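Local coordinates for protein lantibiotic dehydratase (Microbispora corallina, PDB 5EHK) that probably dehydrates serine and threonine residues of the NAI-107 precursor peptide in a tRNA-dependent step of lantibiotic biosynthesis, at residues Asp833-Gln838 with Trp854-Tyr859. Residues are numbered along the deposited sequence; the frame is centred on the assembly and turned at random.
Sequences DFLRDQ and WFFIRY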
loop_
_atom_site.group_PDB
_atom_site.type_symbol
_atom_site.label_atom_id
_atom_site.label_comp_id
_atom_site.label_asym_id
_atom_site.label_seq_id
_atom_site.Cartn_x
_atom_site.Cartn_y
_atom_site.Cartn_z
ATOM N N ASP A 833 19.917 25.345 0.200
ATOM C CA ASP A 833 19.968 26.680 0.827
ATOM C C ASP A 833 20.299 26.612 2.311
ATOM O O ASP A 833 21.102 27.408 2.804
ATOM C CB ASP A 833 18.663 27.477 0.648
ATOM C CG ASP A 833 18.600 28.206 -0.690
ATOM O OD1 ASP A 833 19.679 28.420 -1.299
ATOM O OD2 ASP A 833 17.473 28.527 -1.147
ATOM N N PHE A 834 19.685 25.660 3.012
ATOM C CA PHE A 834 19.931 25.491 4.436
ATOM C C PHE A 834 21.426 25.169 4.673
ATOM O O PHE A 834 22.055 25.706 5.588
ATOM C CB PHE A 834 19.011 24.410 5.016
ATOM C CG PHE A 834 18.999 24.377 6.524
ATOM C CD1 PHE A 834 18.131 25.185 7.230
ATOM C CD2 PHE A 834 19.890 23.572 7.220
ATOM C CE1 PHE A 834 18.125 25.181 8.576
ATOM C CE2 PHE A 834 19.896 23.572 8.580
ATOM C CZ PHE A 834 19.010 24.385 9.271
ATOM N N LEU A 835 21.968 24.295 3.820
ATOM C CA LEU A 835 23.382 23.945 3.824
ATOM C C LEU A 835 24.316 25.117 3.520
ATOM O O LEU A 835 25.388 25.236 4.122
ATOM C CB LEU A 835 23.647 22.810 2.840
ATOM C CG LEU A 835 23.106 21.431 3.229
ATOM C CD1 LEU A 835 23.146 20.471 2.051
ATOM C CD2 LEU A 835 23.876 20.873 4.439
ATOM N N ARG A 836 23.924 25.970 2.579
ATOM C CA ARG A 836 24.736 27.138 2.229
ATOM C C ARG A 836 24.782 28.171 3.362
ATOM O O ARG A 836 25.848 28.680 3.708
ATOM C CB ARG A 836 24.241 27.769 0.917
ATOM C CG ARG A 836 24.580 26.934 -0.327
ATOM C CD ARG A 836 24.272 27.634 -1.637
ATOM N NE ARG A 836 22.890 27.424 -2.055
ATOM C CZ ARG A 836 22.508 26.615 -3.039
ATOM N NH1 ARG A 836 23.408 25.948 -3.750
ATOM N NH2 ARG A 836 21.215 26.496 -3.327
ATOM N N ASP A 837 23.624 28.423 3.965
ATOM C CA ASP A 837 23.438 29.532 4.876
ATOM C C ASP A 837 23.365 29.199 6.370
ATOM O O ASP A 837 23.870 29.955 7.185
ATOM C CB ASP A 837 22.147 30.266 4.504
ATOM C CG ASP A 837 22.149 30.784 3.082
ATOM O OD1 ASP A 837 23.224 31.067 2.521
ATOM O OD2 ASP A 837 21.051 30.928 2.529
ATOM N N GLN A 838 22.715 28.099 6.734
ATOM C CA GLN A 838 22.418 27.818 8.146
ATOM C C GLN A 838 23.385 26.837 8.825
ATOM O O GLN A 838 23.740 27.026 9.986
ATOM C CB GLN A 838 20.968 27.327 8.334
ATOM C CG GLN A 838 19.919 28.430 8.423
ATOM C CD GLN A 838 19.634 29.106 7.085
ATOM O OE1 GLN A 838 19.411 28.440 6.064
ATOM N NE2 GLN A 838 19.646 30.433 7.088
ATOM N N TRP A 854 32.807 17.278 13.190
ATOM C CA TRP A 854 31.422 17.504 12.810
ATOM C C TRP A 854 31.237 16.958 11.410
ATOM O O TRP A 854 32.207 16.856 10.669
ATOM C CB TRP A 854 31.065 18.991 12.854
ATOM C CG TRP A 854 31.511 19.698 11.618
ATOM C CD1 TRP A 854 32.734 20.246 11.396
ATOM C CD2 TRP A 854 30.750 19.927 10.429
ATOM N NE1 TRP A 854 32.783 20.798 10.155
ATOM C CE2 TRP A 854 31.576 20.621 9.533
ATOM C CE3 TRP A 854 29.445 19.605 10.030
ATOM C CZ2 TRP A 854 31.153 21.016 8.274
ATOM C CZ3 TRP A 854 29.020 19.989 8.785
ATOM C CH2 TRP A 854 29.872 20.688 7.916
ATOM N N PHE A 855 30.016 16.569 11.061
ATOM C CA PHE A 855 29.719 16.227 9.678
ATOM C C PHE A 855 28.216 16.279 9.414
ATOM O O PHE A 855 27.431 16.416 10.347
ATOM C CB PHE A 855 30.368 14.896 9.268
ATOM C CG PHE A 855 29.725 13.653 9.855
ATOM C CD1 PHE A 855 30.254 13.040 10.988
ATOM C CD2 PHE A 855 28.603 13.071 9.258
ATOM C CE1 PHE A 855 29.681 11.864 11.511
ATOM C CE2 PHE A 855 28.024 11.887 9.789
ATOM C CZ PHE A 855 28.562 11.292 10.915
ATOM N N PHE A 856 27.804 16.186 8.157
ATOM C CA PHE A 856 26.387 16.101 7.901
ATOM C C PHE A 856 26.125 15.073 6.827
ATOM O O PHE A 856 26.950 14.881 5.930
ATOM C CB PHE A 856 25.808 17.451 7.474
ATOM C CG PHE A 856 25.914 17.707 5.997
ATOM C CD1 PHE A 856 24.954 17.213 5.114
ATOM C CD2 PHE A 856 26.973 18.436 5.487
ATOM C CE1 PHE A 856 25.074 17.422 3.775
ATOM C CE2 PHE A 856 27.080 18.655 4.145
ATOM C CZ PHE A 856 26.131 18.151 3.285
ATOM N N ILE A 857 24.951 14.448 6.908
ATOM C CA ILE A 857 24.468 13.579 5.857
ATOM C C ILE A 857 22.998 13.922 5.542
ATOM O O ILE A 857 22.258 14.440 6.387
ATOM C CB ILE A 857 24.573 12.080 6.220
ATOM C CG1 ILE A 857 23.583 11.699 7.321
ATOM C CG2 ILE A 857 25.984 11.696 6.638
ATOM C CD1 ILE A 857 23.519 10.218 7.577
ATOM N N ARG A 858 22.595 13.623 4.314
ATOM C CA ARG A 858 21.216 13.685 3.894
ATOM C C ARG A 858 20.670 12.277 4.149
ATOM O O ARG A 858 21.296 11.269 3.817
ATOM C CB ARG A 858 21.163 14.080 2.415
ATOM C CG ARG A 858 21.743 15.467 2.150
ATOM C CD ARG A 858 22.114 15.755 0.662
ATOM N NE ARG A 858 21.481 16.933 0.123
ATOM C CZ ARG A 858 22.086 17.992 -0.399
ATOM N NH1 ARG A 858 23.393 18.104 -0.485
ATOM N NH2 ARG A 858 21.328 18.978 -0.815
ATOM N N TYR A 859 19.529 12.208 4.810
ATOM C CA TYR A 859 19.016 10.942 5.286
ATOM C C TYR A 859 17.533 10.890 4.968
ATOM O O TYR A 859 16.855 11.916 4.941
ATOM C CB TYR A 859 19.243 10.829 6.807
ATOM C CG TYR A 859 19.259 9.415 7.332
ATOM C CD1 TYR A 859 20.466 8.759 7.560
ATOM C CD2 TYR A 859 18.071 8.719 7.583
ATOM C CE1 TYR A 859 20.506 7.448 8.033
ATOM C CE2 TYR A 859 18.096 7.401 8.059
ATOM C CZ TYR A 859 19.324 6.772 8.281
ATOM O OH TYR A 859 19.388 5.475 8.751
#
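L835 meets F856 and R858 with its two methyl branches. CD2 lies 3.6 Å from the centroid of the F856 ring and only 9° off the ring normal, a CH-pi contact over the middle of one face; CE1 and CZ of F856 are the ring carbons nearest to L835 CD2, both at 3.7 Å. The other branch, CD1, rests over one face of the R858 guanidinium, displaced toward its rim, with NH1 of R858 3.5 Å from L835 CD1. This methyl also lies near the CE1-CZ side of the F856 ring, 4.0 Å from either carbon. No hydrogen bond joins residues 833-838 to 854-859, and 140 Å² is buried in total: a small, buried van der Waals contact of one leucine with an aromatic face and a guanidinium face.

The CB of F856 already heads to the helix, and chi1 (87°) then sets the ring so that a face meets L835 CD2. R858, whose CB does not point at the helix, bends at chi3 (124°), which carries the guanidinium back to L835. Its NH2 forms a salt bridge with D832, and NH1 bonds to the carbonyl O of R1084. One helix thus supplies a methyl over the guanidinium face and a carboxylate for its NH2.

Both segments belong to the C-terminal dehydratase region, which in relatives is the glutamate-elimination domain and probably is here. The contact is structural packing of helix 828-837 against strand 853-861, an outermost strand of a four-stranded antiparallel sheet within the chain; L835 also touches L938 of helix 920-942, while helix 1068-1085 supplies N1083 and R1084 to the strand backbone.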